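Local coordinates for protein folylpolyglutamate synthase (FolC) (Helicobacter pylori, PDB 6K8C) that probably adds glutamate to dihydropteroate to make dihydrofolate and extends tetrahydrofolates into polyglutamates, using ATP in both ligase reactions, at residues 47-52 and 137-142; 221-226 and 239-244; 326-331 and 357-362. All blocks are in the same frame, centred on the assembly; numbering follows the deposited sequence.

Contact 1. Residues 47-52 and 137-142; sequences AKVIHV and DYLVLE
Two neighbouring parallel strands, 48-52 and 138-142, form the middle of the mixed sheet of the Mur ligase central domain; as expected for its P-loop NTPase-like fold, the first strand leads into the loop before helix 58-70, which Lys58 opens. Five backbone hydrogen bonds alternate between them. The bonds at the centre are the shortest and straightest: Ile50 N reaches Leu139 O at 2.8 Å and Leu141 N reaches Ile50 O at 2.7 Å, the latter nearly along the C=O axis. Lys48 N to Asp137 O, at the N-terminal end of the pair, is longer (3.0 Å) and bent to 151°.

Packing is tight on the face carrying Ile50, Val52, Tyr138 and Val140, which lies against helix 58-70. In Ile50, CG1 beside the backbone N (chi1 -61°) and an unstaggered chi2 of 105° together bring CD1 obliquely across to Tyr138 CD1 at 3.7 Å. Further along, Val52 CG2 meets Val140 CG1 at 3.7 Å, methyl against methyl. On the other face the fit is looser: Val49 CG2 runs alongside Leu139, 4.1 Å from its CD2, and Val49 CG1 crosses Leu141 CD2 at 4.2 Å. His51 turns its ring edge to the chain, CD2 3.4 Å from Leu141 O.

At the N-terminal, more solvent-exposed end, Lys48 lays its CB and CD beside the Tyr138 ring and then carries its ammonium away, while Asp137 points away, OD2 bonded to Lys75 N. Thus the two main chains pair each other's N-H and C=O groups, whereas buried side-chain polar atoms find partners outside both strands: His51 NE2 bonds Thr152 OG1 and, at the far end, Glu142 OE1 bonds Ser81 N.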
loop_
_atom_site.group_PDB
_atom_site.type_symbol
_atom_site.label_atom_id
_atom_site.label_comp_id
_atom_site.label_asym_id
_atom_site.label_seq_id
_atom_site.Cartn_x
_atom_site.Cartn_y
_atom_site.Cartn_z
ATOM N N ALA A 47 8.108 -13.644 -15.437
ATOM C CA ALA A 47 8.153 -13.614 -13.982
ATOM C C ALA A 47 6.914 -14.264 -13.381
ATOM O O ALA A 47 5.807 -14.156 -13.917
ATOM C CB ALA A 47 8.273 -12.169 -13.495
ATOM N N LYS A 48 7.105 -14.956 -12.265
ATOM C CA LYS A 48 5.966 -15.478 -11.531
ATOM C C LYS A 48 5.275 -14.323 -10.820
ATOM O O LYS A 48 5.930 -13.491 -10.186
ATOM C CB LYS A 48 6.415 -16.552 -10.542
ATOM C CG LYS A 48 6.926 -17.819 -11.223
ATOM C CD LYS A 48 7.358 -18.868 -10.202
ATOM C CE LYS A 48 8.089 -20.033 -10.862
ATOM N NZ LYS A 48 7.341 -20.577 -12.030
ATOM N N VAL A 49 3.955 -14.252 -10.950
ATOM C CA VAL A 49 3.186 -13.089 -10.521
ATOM C C VAL A 49 2.470 -13.426 -9.225
ATOM O O VAL A 49 1.731 -14.413 -9.159
ATOM C CB VAL A 49 2.179 -12.657 -11.599
ATOM C CG1 VAL A 49 1.161 -11.665 -11.019
ATOM C CG2 VAL A 49 2.909 -12.061 -12.790
ATOM N N ILE A 50 2.661 -12.590 -8.209
ATOM C CA ILE A 50 1.972 -12.732 -6.930
ATOM C C ILE A 50 0.976 -11.587 -6.801
ATOM O O ILE A 50 1.366 -10.416 -6.784
ATOM C CB ILE A 50 2.958 -12.744 -5.754
ATOM C CG1 ILE A 50 3.921 -13.926 -5.896
ATOM C CG2 ILE A 50 2.197 -12.849 -4.444
ATOM C CD1 ILE A 50 5.295 -13.542 -6.346
ATOM N N HIS A 51 -0.304 -11.923 -6.706
ATOM C CA HIS A 51 -1.375 -10.930 -6.655
ATOM C C HIS A 51 -1.725 -10.661 -5.195
ATOM O O HIS A 51 -2.237 -11.544 -4.504
ATOM C CB HIS A 51 -2.592 -11.437 -7.426
ATOM C CG HIS A 51 -3.540 -10.363 -7.861
ATOM N ND1 HIS A 51 -4.853 -10.626 -8.194
ATOM C CD2 HIS A 51 -3.369 -9.030 -8.032
ATOM C CE1 HIS A 51 -5.450 -9.500 -8.547
ATOM N NE2 HIS A 51 -4.573 -8.518 -8.457
ATOM N N VAL A 52 -1.470 -9.441 -4.730
ATOM C CA VAL A 52 -1.771 -9.041 -3.358
ATOM C C VAL A 52 -3.114 -8.316 -3.354
ATOM O O VAL A 52 -3.258 -7.255 -3.974
ATOM C CB VAL A 52 -0.655 -8.159 -2.773
ATOM C CG1 VAL A 52 -0.973 -7.787 -1.334
ATOM C CG2 VAL A 52 0.685 -8.888 -2.839
ATOM N N ASP A 137 12.433 -12.141 -11.783
ATOM C CA ASP A 137 11.998 -13.484 -11.433
ATOM C C ASP A 137 10.593 -13.486 -10.847
ATOM O O ASP A 137 9.840 -14.445 -11.050
ATOM C CB ASP A 137 12.983 -14.110 -10.443
ATOM C CG ASP A 137 14.388 -14.191 -10.999
ATOM O OD1 ASP A 137 14.581 -14.920 -11.988
ATOM O OD2 ASP A 137 15.288 -13.517 -10.460
ATOM N N TYR A 138 10.230 -12.432 -10.121
ATOM C CA TYR A 138 8.940 -12.352 -9.456
ATOM C C TYR A 138 8.382 -10.949 -9.617
ATOM O O TYR A 138 9.128 -9.965 -9.596
ATOM C CB TYR A 138 9.045 -12.700 -7.960
ATOM C CG TYR A 138 9.399 -14.149 -7.712
ATOM C CD1 TYR A 138 8.411 -15.119 -7.603
ATOM C CD2 TYR A 138 10.727 -14.549 -7.597
ATOM C CE1 TYR A 138 8.735 -16.449 -7.383
ATOM C CE2 TYR A 138 11.060 -15.869 -7.384
ATOM C CZ TYR A 138 10.063 -16.817 -7.278
ATOM O OH TYR A 138 10.395 -18.139 -7.060
ATOM N N LEU A 139 7.068 -10.872 -9.781
ATOM C CA LEU A 139 6.343 -9.608 -9.837
ATOM C C LEU A 139 5.285 -9.648 -8.744
ATOM O O LEU A 139 4.344 -10.448 -8.814
ATOM C CB LEU A 139 5.720 -9.394 -11.214
ATOM C CG LEU A 139 4.777 -8.196 -11.350
ATOM C CD1 LEU A 139 5.502 -6.906 -11.005
ATOM C CD2 LEU A 139 4.189 -8.135 -12.753
ATOM N N VAL A 140 5.465 -8.828 -7.713
ATOM C CA VAL A 140 4.515 -8.722 -6.609
ATOM C C VAL A 140 3.585 -7.565 -6.949
ATOM O O VAL A 140 3.990 -6.400 -6.925
ATOM C CB VAL A 140 5.217 -8.517 -5.258
ATOM C CG1 VAL A 140 4.190 -8.521 -4.119
ATOM C CG2 VAL A 140 6.244 -9.626 -5.016
ATOM N N LEU A 141 2.339 -7.899 -7.266
ATOM C CA LEU A 141 1.399 -7.007 -7.938
ATOM C C LEU A 141 0.245 -6.705 -6.992
ATOM O O LEU A 141 -0.597 -7.572 -6.735
ATOM C CB LEU A 141 0.896 -7.664 -9.224
ATOM C CG LEU A 141 0.334 -6.843 -10.381
ATOM C CD1 LEU A 141 1.420 -6.019 -11.042
ATOM C CD2 LEU A 141 -0.310 -7.786 -11.381
ATOM N N GLU A 142 0.203 -5.481 -6.483
ATOM C CA GLU A 142 -0.868 -5.066 -5.586
ATOM C C GLU A 142 -2.089 -4.652 -6.393
ATOM O O GLU A 142 -1.982 -3.859 -7.336
ATOM C CB GLU A 142 -0.395 -3.906 -4.716
ATOM C CG GLU A 142 -1.364 -3.475 -3.638
ATOM C CD GLU A 142 -0.840 -2.283 -2.867
ATOM O OE1 GLU A 142 -1.391 -1.176 -3.036
ATOM O OE2 GLU A 142 0.135 -2.451 -2.106
#

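Contact 2. Residues 221-226 and 239-244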
loop_
_atom_site.group_PDB
_atom_site.type_symbol
_atom_site.label_atom_id
_atom_site.label_comp_id
_atom_site.label_asym_id
_atom_site.label_seq_id
_atom_site.Cartn_x
_atom_site.Cartn_y
_atom_site.Cartn_z
ATOM N N ASN A 221 -3.606 -18.022 13.035
ATOM C CA ASN A 221 -3.573 -16.794 13.826
ATOM C C ASN A 221 -2.549 -16.995 14.941
ATOM O O ASN A 221 -2.874 -17.299 16.092
ATOM C CB ASN A 221 -4.960 -16.457 14.364
ATOM C CG ASN A 221 -5.026 -15.067 14.972
ATOM O OD1 ASN A 221 -4.020 -14.531 15.440
ATOM N ND2 ASN A 221 -6.210 -14.473 14.959
ATOM N N GLU A 222 -1.282 -16.802 14.581
ATOM C CA GLU A 222 -0.167 -17.253 15.404
ATOM C C GLU A 222 1.102 -16.557 14.930
ATOM O O GLU A 222 1.386 -16.552 13.731
ATOM C CB GLU A 222 -0.022 -18.776 15.293
ATOM C CG GLU A 222 1.263 -19.345 15.842
ATOM C CD GLU A 222 1.146 -19.728 17.304
ATOM O OE1 GLU A 222 0.285 -19.155 18.006
ATOM O OE2 GLU A 222 1.909 -20.610 17.751
ATOM N N ILE A 223 1.861 -15.980 15.860
ATOM C CA ILE A 223 3.101 -15.280 15.532
ATOM C C ILE A 223 4.275 -16.097 16.054
ATOM O O ILE A 223 4.365 -16.373 17.256
ATOM C CB ILE A 223 3.121 -13.853 16.101
ATOM C CG1 ILE A 223 2.113 -12.977 15.350
ATOM C CG2 ILE A 223 4.495 -13.248 15.917
ATOM C CD1 ILE A 223 1.343 -12.037 16.250
ATOM N N SER A 224 5.180 -16.468 15.150
ATOM C CA SER A 224 6.345 -17.258 15.520
ATOM C C SER A 224 7.349 -16.420 16.305
ATOM O O SER A 224 7.369 -15.188 16.234
ATOM C CB SER A 224 7.018 -17.837 14.277
ATOM O OG SER A 224 7.542 -16.805 13.452
ATOM N N LYS A 225 8.197 -17.117 17.067
ATOM C CA LYS A 225 9.260 -16.439 17.801
ATOM C C LYS A 225 10.199 -15.698 16.855
ATOM O O LYS A 225 10.630 -14.578 17.148
ATOM C CB LYS A 225 10.034 -17.450 18.651
ATOM C CG LYS A 225 11.450 -17.019 19.010
ATOM C CD LYS A 225 11.988 -17.796 20.205
ATOM C CE LYS A 225 11.525 -17.187 21.519
ATOM N NZ LYS A 225 12.048 -17.944 22.694
ATOM N N GLY A 226 10.522 -16.307 15.714
ATOM C CA GLY A 226 11.395 -15.647 14.756
ATOM C C GLY A 226 10.839 -14.322 14.273
ATOM O O GLY A 226 11.580 -13.350 14.110
ATOM N N PHE A 239 4.384 -2.039 11.941
ATOM C CA PHE A 239 3.819 -3.048 11.055
ATOM C C PHE A 239 3.324 -4.244 11.861
ATOM O O PHE A 239 4.027 -4.731 12.750
ATOM C CB PHE A 239 4.852 -3.489 10.021
ATOM C CG PHE A 239 5.463 -2.348 9.264
ATOM C CD1 PHE A 239 4.741 -1.681 8.291
ATOM C CD2 PHE A 239 6.756 -1.934 9.535
ATOM C CE1 PHE A 239 5.301 -0.624 7.587
ATOM C CE2 PHE A 239 7.321 -0.875 8.838
ATOM C CZ PHE A 239 6.590 -0.221 7.864
ATOM N N LEU A 240 2.112 -4.699 11.549
ATOM C CA LEU A 240 1.548 -5.870 12.210
ATOM C C LEU A 240 2.424 -7.091 11.970
ATOM O O LEU A 240 2.804 -7.384 10.833
ATOM C CB LEU A 240 0.134 -6.141 11.699
ATOM C CG LEU A 240 -1.035 -5.398 12.341
ATOM C CD1 LEU A 240 -2.322 -5.679 11.577
ATOM C CD2 LEU A 240 -1.176 -5.788 13.806
ATOM N N ALA A 241 2.737 -7.808 13.050
ATOM C CA ALA A 241 3.556 -9.008 12.923
ATOM C C ALA A 241 2.908 -10.023 11.988
ATOM O O ALA A 241 3.604 -10.716 11.241
ATOM C CB ALA A 241 3.804 -9.624 14.303
ATOM N N MET A 242 1.573 -10.104 11.997
ATOM C CA MET A 242 0.886 -11.064 11.133
ATOM C C MET A 242 1.161 -10.799 9.655
ATOM O O MET A 242 1.157 -11.736 8.843
ATOM C CB MET A 242 -0.616 -11.033 11.411
ATOM C CG MET A 242 -1.421 -12.090 10.653
ATOM S SD MET A 242 -1.014 -13.801 11.088
ATOM C CE MET A 242 -0.895 -13.682 12.852
ATOM N N ASN A 243 1.419 -9.543 9.286
ATOM C CA ASN A 243 1.743 -9.246 7.891
ATOM C C ASN A 243 3.015 -9.964 7.466
ATOM O O ASN A 243 3.089 -10.503 6.353
ATOM C CB ASN A 243 1.866 -7.735 7.686
ATOM C CG ASN A 243 0.525 -7.025 7.788
ATOM O OD1 ASN A 243 -0.524 -7.656 7.718
ATOM N ND2 ASN A 243 0.558 -5.708 7.950
ATOM N N LEU A 244 4.017 -10.012 8.348
ATOM C CA LEU A 244 5.235 -10.747 8.031
ATOM C C LEU A 244 4.996 -12.252 8.040
ATOM O O LEU A 244 5.583 -12.979 7.229
ATOM C CB LEU A 244 6.357 -10.373 9.004
ATOM C CG LEU A 244 7.707 -11.092 8.823
ATOM C CD1 LEU A 244 8.328 -10.891 7.418
ATOM C CD2 LEU A 244 8.691 -10.654 9.898
#
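Two consecutive helices of the Mur ligase central domain, 225-234 and 241-254, joined by a short loop, are clasped here: the chain leading into helix 225-234 lies over the first turn of helix 241-254. Met242, Ile223 and Ala241 carry the contact, which contains no hydrogen bond between the segments and lies at the protein surface.

Met242 has the largest share. Its CG stands anti to the backbone N (chi1 -175°), and bends at chi2 (64°) and chi3 (43°) curl the thioether back, so that the terminal methyl rather than the sulphur does the touching. The Met242 side chain also touches Pro196 and Val219.

Ile223 points its side chain at the helix start. CG1 lies 3.9 Å from Ala241 CB, and CG2 and CD1 are each 4.0 Å from that same Ala241 CB, so the methyl packs against three carbons of the isoleucine. Ile223 CG1 also meets Met242 CE, at 4.0 Å, the two chains crossing obliquely. Ala241 in addition rests on Val227.

Just beyond, Ser224 is the N-cap of helix 225-234, its OG bonded to Val227 N, while Ser224 N is held by Glu245 OE2 from the second helix. On the N-terminal side of Ile223, Met242 CE lies against the main chain, 3.6 Å from Glu222 N and 3.8 Å from Glu222 O.

Contact 3. Residues 326-331 and 357-362; sequences ILKPVI and LGLEYA
In the glutamate ligase domain, a Schellman motif ends helix 347-357 before the chain enters strand 361-363, the edge strand of the mixed sheet of this alpha/beta domain. The segment 326-331, which takes the chain from helix 320-327 into neighbouring strand 331-336, packs against this turn. The end of 357-362 is held to that same neighbour by backbone hydrogen bonds of Glu360 and Ala362 with Val334.

Leu357 comes first. Its side chain turns toward helix 320-327, resting on Phe321, Leu324 and Glu325, while its carbonyl receives the ammonium of Lys328. Lys328 reaches it fully stretched: CG is anti to the backbone N (chi1 -178°) and every later torsion is also close to 180°. NZ lies 2.4 Å from Leu357 O, nearly on the C=O axis, a very short hydrogen bond, at a distance so short that the lysine tip is probably imprecisely placed. CE is also close, 3.1 Å from Leu357 O. A positive group at the C-terminal end of a helix would be expected to interact favourably with the helix dipole.

Gly358 follows. With positive phi (77°) it is the first residue to leave helical angles, and it closes the Schellman motif with two bonds back into the last turn. Its O lies 4.2 Å from Lys328 CE.

Leu359 then directs its side chain back toward 326-331; it also touches Val334 and Leu354. Its CG lies beside the backbone N, and CD2 meets Lys328 CG at 3.7 Å as the two chains slide past each other in opposite directions; thus the lysine stem is packed on leucine while its tip bonds the helix end. The same Leu359 CD2 lies 3.8 Å from Ile331 O and 4.2 Å from Ile331 CG2.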
loop_
_atom_site.group_PDB
_atom_site.type_symbol
_atom_site.label_atom_id
_atom_site.label_comp_id
_atom_site.label_asym_id
_atom_site.label_seq_id
_atom_site.Cartn_x
_atom_site.Cartn_y
_atom_site.Cartn_z
ATOM N N ILE A 326 -5.623 7.481 21.569
ATOM C CA ILE A 326 -4.309 6.855 21.706
ATOM C C ILE A 326 -3.200 7.895 21.580
ATOM O O ILE A 326 -2.210 7.865 22.324
ATOM C CB ILE A 326 -4.159 5.724 20.669
ATOM C CG1 ILE A 326 -4.999 4.511 21.088
ATOM C CG2 ILE A 326 -2.692 5.344 20.478
ATOM C CD1 ILE A 326 -5.369 3.601 19.932
ATOM N N LEU A 327 -3.353 8.843 20.652
ATOM C CA LEU A 327 -2.298 9.821 20.415
ATOM C C LEU A 327 -2.305 10.948 21.438
ATOM O O LEU A 327 -1.257 11.559 21.673
ATOM C CB LEU A 327 -2.421 10.407 19.005
ATOM C CG LEU A 327 -2.073 9.433 17.878
ATOM C CD1 LEU A 327 -2.576 9.942 16.532
ATOM C CD2 LEU A 327 -0.571 9.213 17.850
ATOM N N LYS A 328 -3.454 11.231 22.054
ATOM C CA LYS A 328 -3.570 12.382 22.949
ATOM C C LYS A 328 -2.438 12.526 23.965
ATOM O O LYS A 328 -1.993 13.665 24.185
ATOM C CB LYS A 328 -4.918 12.337 23.687
ATOM C CG LYS A 328 -5.115 13.532 24.609
ATOM C CD LYS A 328 -6.435 13.482 25.355
ATOM C CE LYS A 328 -6.515 14.633 26.346
ATOM N NZ LYS A 328 -7.732 14.526 27.192
ATOM N N PRO A 329 -1.935 11.465 24.611
ATOM C CA PRO A 329 -0.866 11.666 25.607
ATOM C C PRO A 329 0.385 12.351 25.074
ATOM O O PRO A 329 1.159 12.881 25.879
ATOM C CB PRO A 329 -0.562 10.240 26.083
ATOM C CG PRO A 329 -1.849 9.529 25.927
ATOM C CD PRO A 329 -2.454 10.084 24.661
ATOM N N VAL A 330 0.615 12.374 23.759
ATOM C CA VAL A 330 1.797 13.033 23.211
ATOM C C VAL A 330 1.434 14.203 22.305
ATOM O O VAL A 330 2.302 14.720 21.596
ATOM C CB VAL A 330 2.709 12.038 22.461
ATOM C CG1 VAL A 330 3.277 10.993 23.412
ATOM C CG2 VAL A 330 1.962 11.376 21.313
ATOM N N ILE A 331 0.174 14.637 22.309
ATOM C CA ILE A 331 -0.314 15.662 21.393
ATOM C C ILE A 331 -0.851 16.828 22.211
ATOM O O ILE A 331 -1.736 16.646 23.055
ATOM C CB ILE A 331 -1.399 15.121 20.450
ATOM C CG1 ILE A 331 -0.817 14.037 19.538
ATOM C CG2 ILE A 331 -1.981 16.262 19.612
ATOM C CD1 ILE A 331 0.353 14.523 18.681
ATOM N N LEU A 357 -12.580 14.658 23.679
ATOM C CA LEU A 357 -11.281 14.201 24.149
ATOM C C LEU A 357 -10.502 15.270 24.906
ATOM O O LEU A 357 -9.505 14.941 25.554
ATOM C CB LEU A 357 -10.464 13.693 22.959
ATOM C CG LEU A 357 -10.932 12.318 22.481
ATOM C CD1 LEU A 357 -10.349 11.979 21.125
ATOM C CD2 LEU A 357 -10.586 11.240 23.513
ATOM N N GLY A 358 -10.930 16.527 24.857
ATOM C CA GLY A 358 -10.175 17.583 25.503
ATOM C C GLY A 358 -8.937 18.027 24.752
ATOM O O GLY A 358 -7.969 18.473 25.375
ATOM N N LEU A 359 -8.938 17.916 23.428
ATOM C CA LEU A 359 -7.804 18.317 22.605
ATOM C C LEU A 359 -8.083 19.687 22.000
ATOM O O LEU A 359 -9.085 19.862 21.298
ATOM C CB LEU A 359 -7.545 17.296 21.498
ATOM C CG LEU A 359 -6.827 15.994 21.861
ATOM C CD1 LEU A 359 -7.042 14.947 20.768
ATOM C CD2 LEU A 359 -5.342 16.246 22.087
ATOM N N GLU A 360 -7.206 20.651 22.275
ATOM C CA GLU A 360 -7.268 21.924 21.569
ATOM C C GLU A 360 -7.101 21.690 20.077
ATOM O O GLU A 360 -6.366 20.797 19.646
ATOM C CB GLU A 360 -6.180 22.882 22.060
ATOM C CG GLU A 360 -5.918 22.846 23.550
ATOM C CD GLU A 360 -6.951 23.625 24.337
ATOM O OE1 GLU A 360 -7.716 24.392 23.715
ATOM O OE2 GLU A 360 -6.993 23.473 25.577
ATOM N N TYR A 361 -7.788 22.497 19.276
ATOM C CA TYR A 361 -7.684 22.331 17.837
ATOM C C TYR A 361 -7.866 23.667 17.132
ATOM O O TYR A 361 -8.290 24.663 17.724
ATOM C CB TYR A 361 -8.697 21.308 17.314
ATOM C CG TYR A 361 -10.137 21.716 17.500
ATOM C CD1 TYR A 361 -10.781 22.517 16.563
ATOM C CD2 TYR A 361 -10.857 21.295 18.608
ATOM C CE1 TYR A 361 -12.097 22.894 16.734
ATOM C CE2 TYR A 361 -12.175 21.664 18.785
ATOM C CZ TYR A 361 -12.792 22.462 17.844
ATOM O OH TYR A 361 -14.106 22.831 18.019
ATOM N N ALA A 362 -7.529 23.658 15.850
ATOM C CA ALA A 362 -7.716 24.765 14.919
ATOM C C ALA A 362 -7.525 24.183 13.525
ATOM O O ALA A 362 -7.182 23.006 13.371
ATOM C CB ALA A 362 -6.748 25.917 15.194
#

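In the fold
From the N terminus, the three contacts close in series; none nests within or crosses another. Contact 1 closes a long excursion of 84 residues, which includes helix 58-70 and strand 76-79, by bringing 138-142 between 48-53 and 76-79 in the central sheet. Contact 2, its centre about 22 Å from that of contact 1, closes a short loop around helix 225-234 in the same domain; helix 58-70 touches residues of both. Contact 3 lies in the glutamate ligase domain, its centre about 42 Å from that of contact 1 and across the centre of the chain. It closes over strand 331-336 and helix 347-357, tying two successive helix-to-strand connections together.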